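Long-range contact in NAD-dependent L-serine dehydrogenase (Pseudomonas aeruginosa, PDB 3OBB), which oxidises L-serine and methyl-L-serine with NAD(+) as the electron acceptor and possibly serves serine catabolism: residues 28-32 / 47-53. Numbering follows the deposited sequence.
Sequences LLNVF and ASAARSA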
ATOM      1  N   LEU A  28      31.691 -24.963 -28.837  1.00 58.44           N
ATOM      2  CA  LEU A  28      30.987 -25.021 -30.120  1.00 58.09           C
ATOM      3  C   LEU A  28      29.498 -24.867 -29.843  1.00 56.19           C
ATOM      4  O   LEU A  28      28.931 -25.602 -29.013  1.00 56.39           O
ATOM      5  CB  LEU A  28      31.247 -26.357 -30.830  1.00 62.14           C
ATOM      6  CG  LEU A  28      32.701 -26.815 -30.877  1.00 64.36           C
ATOM      7  CD1 LEU A  28      32.802 -28.117 -31.626  1.00 70.26           C
ATOM      8  CD2 LEU A  28      33.566 -25.758 -31.535  1.00 62.63           C
ATOM      9  N   LEU A  29      28.855 -23.925 -30.527  1.00 53.03           N
ATOM     10  CA  LEU A  29      27.436 -23.719 -30.287  1.00 51.08           C
ATOM     11  C   LEU A  29      26.642 -23.919 -31.556  1.00 52.08           C
ATOM     12  O   LEU A  29      27.034 -23.436 -32.608  1.00 51.34           O
ATOM     13  CB  LEU A  29      27.148 -22.307 -29.740  1.00 47.62           C
ATOM     14  CG  LEU A  29      27.778 -21.643 -28.489  1.00 45.84           C
ATOM     15  CD1 LEU A  29      26.729 -20.755 -27.842  1.00 44.34           C
ATOM     16  CD2 LEU A  29      28.344 -22.561 -27.442  1.00 45.24           C
ATOM     17  N   ASN A  30      25.524 -24.634 -31.437  1.00 53.10           N
ATOM     18  CA  ASN A  30      24.425 -24.530 -32.394  1.00 53.90           C
ATOM     19  C   ASN A  30      23.396 -23.635 -31.756  1.00 50.83           C
ATOM     20  O   ASN A  30      23.019 -23.858 -30.612  1.00 50.32           O
ATOM     21  CB  ASN A  30      23.781 -25.891 -32.686  1.00 57.70           C
ATOM     22  CG  ASN A  30      24.791 -26.949 -33.027  1.00 63.30           C
ATOM     23  OD1 ASN A  30      24.819 -28.023 -32.406  1.00 69.12           O
ATOM     24  ND2 ASN A  30      25.654 -26.655 -33.996  1.00 64.09           N
ATOM     25  N   VAL A  31      22.931 -22.627 -32.486  1.00 49.70           N
ATOM     26  CA  VAL A  31      22.024 -21.632 -31.905  1.00 46.45           C
ATOM     27  C   VAL A  31      20.670 -21.592 -32.623  1.00 47.36           C
ATOM     28  O   VAL A  31      20.565 -21.918 -33.811  1.00 49.52           O
ATOM     29  CB  VAL A  31      22.671 -20.213 -31.833  1.00 44.30           C
ATOM     30  CG1 VAL A  31      23.907 -20.244 -30.954  1.00 44.35           C
ATOM     31  CG2 VAL A  31      23.019 -19.629 -33.238  1.00 42.71           C
ATOM     32  N   PHE A  32      19.628 -21.227 -31.884  1.00 46.10           N
ATOM     33  CA  PHE A  32      18.344 -20.948 -32.491  1.00 46.55           C
ATOM     34  C   PHE A  32      17.652 -19.848 -31.733  1.00 44.40           C
ATOM     35  O   PHE A  32      17.682 -19.791 -30.492  1.00 43.54           O
ATOM     36  CB  PHE A  32      17.425 -22.197 -32.615  1.00 50.15           C
ATOM     37  CG  PHE A  32      16.141 -21.913 -33.374  1.00 51.62           C
ATOM     38  CD1 PHE A  32      14.938 -21.695 -32.688  1.00 52.93           C
ATOM     39  CD2 PHE A  32      16.156 -21.785 -34.759  1.00 52.99           C
ATOM     40  CE1 PHE A  32      13.753 -21.401 -33.387  1.00 53.58           C
ATOM     41  CE2 PHE A  32      14.991 -21.487 -35.466  1.00 56.28           C
ATOM     42  CZ  PHE A  32      13.783 -21.292 -34.767  1.00 56.18           C
ATOM     43  N   ALA A  47      29.231 -19.203 -34.261  1.00 47.92           N
ATOM     44  CA  ALA A  47      28.192 -20.211 -34.017  1.00 49.33           C
ATOM     45  C   ALA A  47      27.748 -20.869 -35.338  1.00 51.43           C
ATOM     46  O   ALA A  47      27.945 -20.301 -36.419  1.00 51.66           O
ATOM     47  CB  ALA A  47      27.004 -19.603 -33.273  1.00 46.81           C
ATOM     48  N   SER A  48      27.209 -22.082 -35.247  1.00 53.53           N
ATOM     49  CA  SER A  48      26.442 -22.659 -36.349  1.00 56.03           C
ATOM     50  C   SER A  48      24.964 -22.414 -36.067  1.00 54.58           C
ATOM     51  O   SER A  48      24.537 -22.412 -34.897  1.00 54.18           O
ATOM     52  CB  SER A  48      26.708 -24.171 -36.532  1.00 60.28           C
ATOM     53  OG  SER A  48      27.961 -24.557 -35.982  1.00 62.73           O
ATOM     54  N   ALA A  49      24.195 -22.177 -37.126  1.00 54.58           N
ATOM     55  CA  ALA A  49      22.773 -21.928 -37.002  1.00 53.63           C
ATOM     56  C   ALA A  49      22.043 -23.248 -37.070  1.00 56.56           C
ATOM     57  O   ALA A  49      22.331 -24.103 -37.895  1.00 58.17           O
ATOM     58  CB  ALA A  49      22.275 -20.994 -38.094  1.00 53.43           C
ATOM     59  N   ALA A  50      21.089 -23.421 -36.178  1.00 56.51           N
ATOM     60  CA  ALA A  50      20.264 -24.617 -36.226  1.00 59.78           C
ATOM     61  C   ALA A  50      18.945 -24.247 -36.890  1.00 60.63           C
ATOM     62  O   ALA A  50      18.561 -23.078 -36.906  1.00 59.44           O
ATOM     63  CB  ALA A  50      20.047 -25.143 -34.826  1.00 58.94           C
ATOM     64  N   ARG A  51      18.267 -25.245 -37.426  1.00 64.16           N
ATOM     65  CA  ARG A  51      16.958 -25.116 -38.055  1.00 66.10           C
ATOM     66  C   ARG A  51      15.850 -24.744 -37.079  1.00 64.70           C
ATOM     67  O   ARG A  51      14.844 -24.137 -37.467  1.00 65.56           O
ATOM     68  CB  ARG A  51      16.575 -26.467 -38.633  1.00 70.27           C
ATOM     69  CG  ARG A  51      17.099 -26.757 -40.007  1.00 75.16           C
ATOM     70  CD  ARG A  51      17.228 -28.261 -40.182  1.00 81.19           C
ATOM     71  NE  ARG A  51      16.776 -28.741 -41.472  1.00 87.77           N
ATOM     72  CZ  ARG A  51      17.279 -28.362 -42.647  1.00 89.80           C
ATOM     73  NH1 ARG A  51      18.237 -27.438 -42.688  1.00 85.76           N
ATOM     74  NH2 ARG A  51      16.803 -28.892 -43.782  1.00 90.80           N
ATOM     75  N   SER A  52      16.008 -25.180 -35.834  1.00 62.83           N
ATOM     76  CA  SER A  52      15.004 -24.976 -34.806  1.00 61.54           C
ATOM     77  C   SER A  52      15.568 -25.394 -33.458  1.00 59.92           C
ATOM     78  O   SER A  52      16.721 -25.831 -33.362  1.00 59.07           O
ATOM     79  CB  SER A  52      13.737 -25.783 -35.115  1.00 65.48           C
ATOM     80  OG  SER A  52      14.041 -27.160 -35.181  1.00 67.42           O
ATOM     81  N   ALA A  53      14.740 -25.261 -32.425  1.00 59.38           N
ATOM     82  CA  ALA A  53      15.090 -25.711 -31.083  1.00 59.13           C
ATOM     83  C   ALA A  53      15.376 -27.211 -31.073  1.00 63.07           C
ATOM     84  O   ALA A  53      16.428 -27.643 -30.583  1.00 62.86           O
ATOM     85  CB  ALA A  53      13.983 -25.364 -30.101  1.00 58.26           C
TER
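Phe32 lays one face of its ring against the backbone of Ser52, whose CA sits 3.5 Å from the ring centroid and almost on the ring normal, a CH-pi contact. With CG anti to the backbone N (chi1 -174°), the ring reaches across to residues 50-53; Ala50 O meets it at the edge, 3.5 Å from Phe32 CD2. A broad flat side chain suits this place, where the chain turns from strand 48-49 into helix 53-57, and Ser52, at the N-cap, accepts a weak hydrogen bond at OG from Asp55 N. Before that turn the strands pair in parallel: Ser48 N donates a hydrogen bond to Leu29 O, and Ser48 O accepts one from Val31 N (2.9 Å). Ala50 N then donates to Val31 O. The branched Val31 places CG1 3.9 Å from Ala47 CB, and both residues pack on Leu42 of helix 36-44, the crossover of this beta-alpha-beta unit. Ala49, compact enough for a close fit, rests on Val39 and Val43 of the same helix. Strand 28-32 belongs to the NAD(+)-binding region of the Rossmann domain; three main-chain hydrogen bonds set the register of the edge strand, while CH-pi and apolar contacts pack the turn against the end of strand 28-32.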